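Local coordinates for tailspike protein (Siphovirus 9NA, PDB 3RIQ), which probably binds and cleaves the lipopolysaccharide receptor of Salmonella as an endorhamnosidase of the phage tail, at residues 325-330 with 345-350. Residues are numbered along the deposited sequence; the frame is centred on the assembly and turned at random.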
ATOM      1  N   ALA A 325      -0.390 -17.068  -1.063  1.00 12.48           N
ATOM      2  CA  ALA A 325      -0.062 -16.553   0.300  1.00 11.43           C
ATOM      3  C   ALA A 325      -1.075 -17.211   1.207  1.00 11.77           C
ATOM      4  O   ALA A 325      -2.287 -17.245   0.883  1.00 12.47           O
ATOM      5  CB  ALA A 325      -0.222 -15.023   0.381  1.00 12.73           C
ATOM      6  N   TRP A 326      -0.613 -17.743   2.334  1.00 12.77           N
ATOM      7  CA  TRP A 326      -1.553 -18.324   3.288  1.00 12.17           C
ATOM      8  C   TRP A 326      -1.074 -18.326   4.731  1.00 12.47           C
ATOM      9  O   TRP A 326       0.126 -18.100   5.036  1.00 12.62           O
ATOM     10  CB  TRP A 326      -2.024 -19.722   2.873  1.00 12.76           C
ATOM     11  CG  TRP A 326      -1.108 -20.911   3.120  1.00 13.31           C
ATOM     12  CD1 TRP A 326       0.269 -20.982   2.994  1.00 13.73           C
ATOM     13  CD2 TRP A 326      -1.553 -22.244   3.421  1.00 13.26           C
ATOM     14  NE1 TRP A 326       0.703 -22.304   3.233  1.00 13.67           N
ATOM     15  CE2 TRP A 326      -0.397 -23.083   3.499  1.00 13.06           C
ATOM     16  CE3 TRP A 326      -2.821 -22.815   3.623  1.00 14.56           C
ATOM     17  CZ2 TRP A 326      -0.487 -24.462   3.767  1.00 14.63           C
ATOM     18  CZ3 TRP A 326      -2.917 -24.198   3.880  1.00 15.56           C
ATOM     19  CH2 TRP A 326      -1.758 -24.997   3.949  1.00 17.56           C
ATOM     20  N   TRP A 327      -2.045 -18.562   5.605  1.00 12.90           N
ATOM     21  CA  TRP A 327      -1.841 -18.527   7.062  1.00 12.32           C
ATOM     22  C   TRP A 327      -2.938 -19.338   7.730  1.00 13.27           C
ATOM     23  O   TRP A 327      -3.975 -19.640   7.106  1.00 13.54           O
ATOM     24  CB  TRP A 327      -1.881 -17.073   7.608  1.00 13.92           C
ATOM     25  CG  TRP A 327      -3.157 -16.345   7.233  1.00 13.28           C
ATOM     26  CD1 TRP A 327      -4.349 -16.343   7.925  1.00 14.44           C
ATOM     27  CD2 TRP A 327      -3.380 -15.595   6.044  1.00 13.54           C
ATOM     28  NE1 TRP A 327      -5.302 -15.603   7.236  1.00 13.79           N
ATOM     29  CE2 TRP A 327      -4.736 -15.135   6.076  1.00 14.03           C
ATOM     30  CE3 TRP A 327      -2.566 -15.251   4.948  1.00 14.51           C
ATOM     31  CZ2 TRP A 327      -5.296 -14.375   5.026  1.00 13.20           C
ATOM     32  CZ3 TRP A 327      -3.098 -14.473   3.937  1.00 14.26           C
ATOM     33  CH2 TRP A 327      -4.460 -14.031   3.986  1.00 13.49           C
ATOM     34  N   ASP A 328      -2.689 -19.706   8.982  1.00 12.54           N
ATOM     35  CA  ASP A 328      -3.776 -20.248   9.844  1.00 12.68           C
ATOM     36  C   ASP A 328      -3.818 -19.395  11.121  1.00 13.49           C
ATOM     37  O   ASP A 328      -3.255 -18.301  11.168  1.00 14.05           O
ATOM     38  CB  ASP A 328      -3.608 -21.755  10.165  1.00 13.16           C
ATOM     39  CG  ASP A 328      -2.495 -22.028  11.179  1.00 13.92           C
ATOM     40  OD1 ASP A 328      -1.617 -21.148  11.321  1.00 15.06           O
ATOM     41  OD2 ASP A 328      -2.505 -23.110  11.829  1.00 14.94           O
ATOM     42  N   GLY A 329      -4.427 -19.935  12.158  1.00 12.73           N
ATOM     43  CA  GLY A 329      -4.543 -19.262  13.435  1.00 14.26           C
ATOM     44  C   GLY A 329      -5.634 -18.202  13.419  1.00 13.70           C
ATOM     45  O   GLY A 329      -6.449 -18.106  12.482  1.00 14.06           O
ATOM     46  N   GLN A 330      -5.699 -17.458  14.504  1.00 13.57           N
ATOM     47  CA  GLN A 330      -6.716 -16.413  14.639  1.00 13.67           C
ATOM     48  C   GLN A 330      -6.141 -15.154  15.205  1.00 13.83           C
ATOM     49  O   GLN A 330      -5.016 -15.144  15.688  1.00 14.42           O
ATOM     50  CB  GLN A 330      -7.892 -16.892  15.503  1.00 13.94           C
ATOM     51  CG  GLN A 330      -7.549 -17.219  16.981  1.00 15.19           C
ATOM     52  CD  GLN A 330      -8.822 -17.557  17.762  1.00 15.40           C
ATOM     53  OE1 GLN A 330      -9.689 -16.681  17.978  1.00 18.32           O
ATOM     54  NE2 GLN A 330      -8.990 -18.822  18.103  1.00 16.28           N
ATOM     55  N   GLU A 345      -4.332 -22.307  -4.763  1.00 13.95           N
ATOM     56  CA  GLU A 345      -5.156 -21.144  -4.436  1.00 13.12           C
ATOM     57  C   GLU A 345      -4.335 -19.843  -4.392  1.00 13.09           C
ATOM     58  O   GLU A 345      -3.135 -19.871  -4.111  1.00 13.48           O
ATOM     59  CB  GLU A 345      -5.842 -21.315  -3.097  1.00 13.77           C
ATOM     60  CG  GLU A 345      -6.886 -22.438  -3.061  1.00 14.65           C
ATOM     61  CD  GLU A 345      -6.321 -23.830  -2.723  1.00 15.25           C
ATOM     62  OE1 GLU A 345      -5.087 -24.012  -2.630  1.00 15.21           O
ATOM     63  OE2 GLU A 345      -7.144 -24.739  -2.521  1.00 16.37           O
ATOM     64  N   GLY A 346      -4.984 -18.714  -4.672  1.00 12.80           N
ATOM     65  CA  GLY A 346      -4.294 -17.430  -4.664  1.00 12.48           C
ATOM     66  C   GLY A 346      -4.042 -16.843  -3.279  1.00 12.56           C
ATOM     67  O   GLY A 346      -3.034 -16.177  -3.044  1.00 13.96           O
ATOM     68  N   MET A 347      -4.966 -17.110  -2.369  1.00 13.29           N
ATOM     69  CA  MET A 347      -4.948 -16.607  -0.980  1.00 12.75           C
ATOM     70  C   MET A 347      -5.764 -17.611  -0.184  1.00 13.26           C
ATOM     71  O   MET A 347      -6.861 -18.010  -0.617  1.00 13.84           O
ATOM     72  CB  MET A 347      -5.566 -15.200  -0.877  1.00 12.96           C
ATOM     73  CG  MET A 347      -5.388 -14.554   0.500  1.00 12.38           C
ATOM     74  SD  MET A 347      -6.920 -13.963   1.277  1.00 14.35           S
ATOM     75  CE  MET A 347      -7.526 -15.420   2.138  1.00 13.20           C
ATOM     76  N   PHE A 348      -5.260 -18.019   0.980  1.00 13.58           N
ATOM     77  CA  PHE A 348      -5.941 -19.079   1.736  1.00 13.00           C
ATOM     78  C   PHE A 348      -5.819 -18.772   3.246  1.00 13.66           C
ATOM     79  O   PHE A 348      -4.720 -18.604   3.786  1.00 14.28           O
ATOM     80  CB  PHE A 348      -5.313 -20.446   1.377  1.00 13.51           C
ATOM     81  CG  PHE A 348      -6.150 -21.658   1.721  1.00 13.77           C
ATOM     82  CD1 PHE A 348      -6.492 -22.579   0.709  1.00 16.73           C
ATOM     83  CD2 PHE A 348      -6.527 -21.957   3.040  1.00 14.82           C
ATOM     84  CE1 PHE A 348      -7.240 -23.766   1.010  1.00 18.74           C
ATOM     85  CE2 PHE A 348      -7.254 -23.129   3.335  1.00 15.89           C
ATOM     86  CZ  PHE A 348      -7.615 -24.028   2.322  1.00 18.27           C
ATOM     87  N   ASP A 349      -6.968 -18.702   3.911  1.00 13.67           N
ATOM     88  CA  ASP A 349      -7.049 -18.589   5.370  1.00 12.67           C
ATOM     89  C   ASP A 349      -7.523 -19.917   5.933  1.00 13.10           C
ATOM     90  O   ASP A 349      -8.714 -20.285   5.786  1.00 13.50           O
ATOM     91  CB  ASP A 349      -7.951 -17.402   5.776  1.00 12.67           C
ATOM     92  CG  ASP A 349      -8.038 -17.199   7.287  1.00 14.56           C
ATOM     93  OD1 ASP A 349      -7.829 -18.145   8.078  1.00 15.07           O
ATOM     94  OD2 ASP A 349      -8.366 -16.060   7.680  1.00 15.81           O
ATOM     95  N   ARG A 350      -6.583 -20.643   6.548  1.00 14.01           N
ATOM     96  CA  ARG A 350      -6.846 -21.979   7.081  1.00 15.09           C
ATOM     97  C   ARG A 350      -7.313 -21.894   8.544  1.00 15.07           C
ATOM     98  O   ARG A 350      -7.654 -22.917   9.170  1.00 16.05           O
ATOM     99  CB  ARG A 350      -5.575 -22.852   6.957  1.00 15.98           C
ATOM    100  CG  ARG A 350      -5.707 -24.213   7.628  1.00 23.55           C
ATOM    101  CD  ARG A 350      -5.974 -25.339   6.711  1.00 28.00           C
ATOM    102  NE  ARG A 350      -4.668 -25.945   6.614  1.00 31.41           N
ATOM    103  CZ  ARG A 350      -4.352 -27.198   6.280  1.00 28.60           C
ATOM    104  NH1 ARG A 350      -5.247 -28.122   5.901  1.00 33.84           N
ATOM    105  NH2 ARG A 350      -3.065 -27.499   6.306  1.00 23.54           N
TER
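Strands 326-327 and 347-349 run parallel, W326 beside F348 and W327 beside D349, tied by backbone hydrogen bonds from F348 N to A325 O, W327 N to F348 O, and R350 N to W327 O at 2.8 Å. On one face, W326 and F348 point the same way. The six-membered ring of W326 sets its edge to the F348 face in a T-shaped pair, centroids 5.5 Å apart and planes at 84°. R350 bends alongside W326 and brings NH2 to 3.7 Å from CH2, the two planes 29° apart. The two strands are neighbouring rungs of the right-handed beta-helix, and strands 281-282 and 374-376 continue the stack on either side. The other face carries W327, M347 and D349, with I356 of strand 355-362 touching W327 and D349. W327 turns its CG between its own N and C (chi1 55°). F348 O lies over the centre of one face of its ring; D349 CA lies over the same face toward the rim, a CH-pi contact with the five-membered ring. W327 NE1 donates to D349 OD2 at 3.1 Å, meeting it from above the carboxylate plane. S380 OG and N354 ND2 also hydrogen-bond to OD2 of the buried D349, while OD1 accepts from G351 N. M347 CG packs 3.6 Å from W327 CH2, and M347 SD makes an oblique Met-aromatic contact, 4.9 Å from the centroid of the W327 six-membered ring.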